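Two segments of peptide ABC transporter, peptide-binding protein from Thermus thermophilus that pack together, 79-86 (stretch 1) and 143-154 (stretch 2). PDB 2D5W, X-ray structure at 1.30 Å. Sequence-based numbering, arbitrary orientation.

Stretch 1, residues 79-86: KRLEMDIT
Stretch 2, residues 143-154: PAYYYDTYGPIN

Stretch 1 is an extended strand throughout. Stretch 2 is irregular, with type I turns at Tyr145-Asp148 and Tyr147-Tyr150 and cis peptide bonds before Pro143 and Pro152. The two stretches run in the same direction: CA of Lys79 lies 5.4 Å from CA of Pro143, and the CA-CA gap widens to 9.8 Å between Ile85 and Ile153.

Lys79 (m, t, t, p) holds the polar end. Its O accepts the one direct hydrogen bond across the contact, from Ala144 N at 2.9 Å, and lies 3.3 Å from Pro143 CA in a CA-H...O contact. A water bridges the same pair, accepting from Lys79 N and donating to Ala144 O, both at 2.8 Å.

Arg80 (t, t, t) points away. Its NE forms a salt bridge with Glu82 OE1 at 3.0 Å on the side away from stretch 2.

Leu81 (t, p) points toward stretch 2. Its CB meets Ala144 CB at 3.6 Å, and its CD2 lies 3.9 Å from both Asp148 CB and Thr149 CG2. Asp148 (m) also bonds within its own turn: its OD1 accepts from Tyr145 N at 2.8 Å.

Glu82 is out of reach of stretch 2. Met83 (t, t, m) brings CE to 3.8 Å from Thr149 CA. Asp84 is again out of reach, consistent with the alternation of side chains along a strand. Ile85 (m, t) ends the contact, with CD1 3.9 Å from CG2 of Ile153 (m, m). Thr86 is out of reach.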

# COMPACT_ATOMS: atom_id res chain seq x y z
N LYS A 79 23.04 -13.37 -8.55
CA LYS A 79 22.49 -14.72 -8.49
C LYS A 79 21.20 -14.90 -9.27
O LYS A 79 20.52 -13.94 -9.63
CB LYS A 79 22.21 -15.09 -7.04
CG LYS A 79 23.35 -14.85 -6.07
CD LYS A 79 22.85 -14.91 -4.63
CE LYS A 79 23.98 -14.77 -3.63
NZ LYS A 79 24.73 -13.50 -3.82
N ARG A 80 20.88 -16.17 -9.49
CA ARG A 80 19.66 -16.59 -10.15
C ARG A 80 18.97 -17.43 -9.08
O ARG A 80 19.59 -18.31 -8.49
CB ARG A 80 19.97 -17.47 -11.36
CG ARG A 80 18.74 -18.09 -12.02
CD ARG A 80 19.17 -19.23 -12.94
NE ARG A 80 18.05 -19.88 -13.62
CZ ARG A 80 17.45 -19.40 -14.71
NH1 ARG A 80 17.85 -18.26 -15.25
NH2 ARG A 80 16.44 -20.07 -15.26
N LEU A 81 17.71 -17.12 -8.80
CA LEU A 81 16.96 -17.88 -7.81
C LEU A 81 15.81 -18.58 -8.50
O LEU A 81 15.06 -17.96 -9.26
CB LEU A 81 16.40 -16.97 -6.72
CG LEU A 81 15.37 -17.65 -5.81
CD1 LEU A 81 16.05 -18.72 -4.96
CD2 LEU A 81 14.69 -16.61 -4.92
N GLU A 82 15.67 -19.88 -8.24
CA GLU A 82 14.56 -20.65 -8.78
C GLU A 82 13.77 -21.15 -7.58
O GLU A 82 14.34 -21.63 -6.60
CB GLU A 82 15.06 -21.83 -9.63
CG GLU A 82 15.71 -21.40 -10.93
CD GLU A 82 15.84 -22.53 -11.94
OE1 GLU A 82 16.34 -22.26 -13.06
OE2 GLU A 82 15.44 -23.67 -11.62
N MET A 83 12.45 -21.01 -7.67
CA MET A 83 11.56 -21.40 -6.59
C MET A 83 10.45 -22.32 -7.09
O MET A 83 9.57 -21.88 -7.84
CB MET A 83 10.96 -20.14 -5.98
CG MET A 83 9.92 -20.37 -4.91
SD MET A 83 9.13 -18.82 -4.48
CE MET A 83 10.42 -18.12 -3.57
N ASP A 84 10.48 -23.58 -6.68
CA ASP A 84 9.48 -24.57 -7.10
C ASP A 84 8.25 -24.56 -6.21
O ASP A 84 8.34 -24.78 -5.00
CB ASP A 84 10.07 -25.98 -7.06
CG ASP A 84 11.21 -26.18 -8.03
OD1 ASP A 84 11.94 -27.19 -7.86
OD2 ASP A 84 11.39 -25.36 -8.95
N ILE A 85 7.10 -24.32 -6.83
CA ILE A 85 5.83 -24.30 -6.11
C ILE A 85 4.90 -25.36 -6.67
O ILE A 85 4.80 -25.54 -7.88
CB ILE A 85 5.15 -22.92 -6.26
CG1 ILE A 85 6.05 -21.84 -5.64
CG2 ILE A 85 3.77 -22.94 -5.61
CD1 ILE A 85 5.51 -20.44 -5.77
N THR A 86 4.24 -26.08 -5.77
CA THR A 86 3.28 -27.11 -6.16
C THR A 86 1.91 -26.66 -5.66
O THR A 86 1.71 -26.45 -4.47
CB THR A 86 3.61 -28.48 -5.54
OG1 THR A 86 4.92 -28.89 -5.94
CG2 THR A 86 2.60 -29.53 -5.98
N PRO A 143 18.41 -10.84 -11.98
CA PRO A 143 19.13 -11.20 -10.75
C PRO A 143 18.18 -11.31 -9.57
O PRO A 143 17.14 -10.65 -9.54
CB PRO A 143 20.12 -10.05 -10.59
CG PRO A 143 19.33 -8.88 -11.09
CD PRO A 143 18.68 -9.44 -12.34
N ALA A 144 18.53 -12.15 -8.60
CA ALA A 144 17.70 -12.34 -7.42
C ALA A 144 17.96 -11.25 -6.40
O ALA A 144 19.09 -10.78 -6.25
CB ALA A 144 17.99 -13.71 -6.81
N TYR A 145 16.90 -10.84 -5.70
CA TYR A 145 16.99 -9.83 -4.66
C TYR A 145 16.83 -10.52 -3.31
O TYR A 145 16.24 -11.60 -3.23
CB TYR A 145 15.90 -8.76 -4.83
CG TYR A 145 16.11 -7.81 -5.99
CD1 TYR A 145 15.23 -6.74 -6.20
CD2 TYR A 145 17.18 -7.96 -6.87
CE1 TYR A 145 15.41 -5.86 -7.26
CE2 TYR A 145 17.37 -7.08 -7.93
CZ TYR A 145 16.49 -6.03 -8.12
OH TYR A 145 16.69 -5.17 -9.17
N TYR A 146 17.33 -9.89 -2.26
CA TYR A 146 17.29 -10.47 -0.92
C TYR A 146 15.91 -10.83 -0.39
O TYR A 146 15.79 -11.70 0.48
CB TYR A 146 17.99 -9.54 0.07
CG TYR A 146 17.14 -8.37 0.55
CD1 TYR A 146 16.45 -8.44 1.75
CD2 TYR A 146 17.02 -7.21 -0.22
CE1 TYR A 146 15.66 -7.38 2.19
CE2 TYR A 146 16.23 -6.15 0.21
CZ TYR A 146 15.56 -6.24 1.41
OH TYR A 146 14.76 -5.20 1.84
N TYR A 147 14.87 -10.18 -0.91
CA TYR A 147 13.51 -10.41 -0.44
C TYR A 147 12.61 -11.27 -1.32
O TYR A 147 11.42 -11.41 -1.04
CB TYR A 147 12.82 -9.06 -0.22
CG TYR A 147 12.75 -8.15 -1.44
CD1 TYR A 147 12.19 -8.60 -2.64
CD2 TYR A 147 13.17 -6.83 -1.37
CE1 TYR A 147 12.04 -7.74 -3.73
CE2 TYR A 147 13.03 -5.96 -2.46
CZ TYR A 147 12.47 -6.42 -3.63
OH TYR A 147 12.30 -5.57 -4.70
N ASP A 148 13.16 -11.87 -2.37
CA ASP A 148 12.33 -12.67 -3.27
C ASP A 148 11.59 -13.87 -2.68
O ASP A 148 10.57 -14.29 -3.22
CB ASP A 148 13.16 -13.09 -4.49
CG ASP A 148 13.46 -11.93 -5.42
OD1 ASP A 148 14.40 -12.03 -6.23
OD2 ASP A 148 12.74 -10.90 -5.36
N THR A 149 12.08 -14.41 -1.56
CA THR A 149 11.40 -15.55 -0.94
C THR A 149 10.38 -15.10 0.10
O THR A 149 9.66 -15.93 0.66
CB THR A 149 12.40 -16.51 -0.25
OG1 THR A 149 13.07 -15.83 0.81
CG2 THR A 149 13.41 -17.04 -1.25
N TYR A 150 10.31 -13.80 0.36
CA TYR A 150 9.37 -13.25 1.34
C TYR A 150 7.92 -13.33 0.88
O TYR A 150 7.56 -12.78 -0.16
CB TYR A 150 9.70 -11.78 1.64
CG TYR A 150 11.04 -11.50 2.29
CD1 TYR A 150 11.36 -10.19 2.67
CD2 TYR A 150 11.98 -12.50 2.52
CE1 TYR A 150 12.58 -9.89 3.25
CE2 TYR A 150 13.22 -12.21 3.10
CZ TYR A 150 13.51 -10.90 3.46
OH TYR A 150 14.71 -10.58 4.04
N GLY A 151 7.08 -14.01 1.65
CA GLY A 151 5.68 -14.13 1.30
C GLY A 151 4.91 -12.86 1.61
O GLY A 151 5.43 -11.96 2.27
N PRO A 152 3.65 -12.75 1.17
CA PRO A 152 2.93 -13.78 0.41
C PRO A 152 3.34 -13.88 -1.06
O PRO A 152 3.84 -12.92 -1.65
CB PRO A 152 1.48 -13.38 0.57
CG PRO A 152 1.56 -11.88 0.62
CD PRO A 152 2.74 -11.65 1.54
N ILE A 153 3.12 -15.06 -1.63
CA ILE A 153 3.41 -15.31 -3.04
C ILE A 153 2.06 -15.60 -3.66
O ILE A 153 1.43 -16.62 -3.36
CB ILE A 153 4.33 -16.53 -3.24
CG1 ILE A 153 5.66 -16.31 -2.53
CG2 ILE A 153 4.55 -16.78 -4.73
CD1 ILE A 153 6.44 -15.12 -3.02
N ASN A 154 1.61 -14.70 -4.52
CA ASN A 154 0.33 -14.83 -5.20
C ASN A 154 0.57 -14.38 -6.62
O ASN A 154 0.57 -13.19 -6.92
CB ASN A 154 -0.72 -13.95 -4.52
CG ASN A 154 -2.10 -14.12 -5.12
OD1 ASN A 154 -3.10 -13.70 -4.54
ND2 ASN A 154 -2.16 -14.74 -6.29
O HOH W 1 21.62 -11.36 -7.30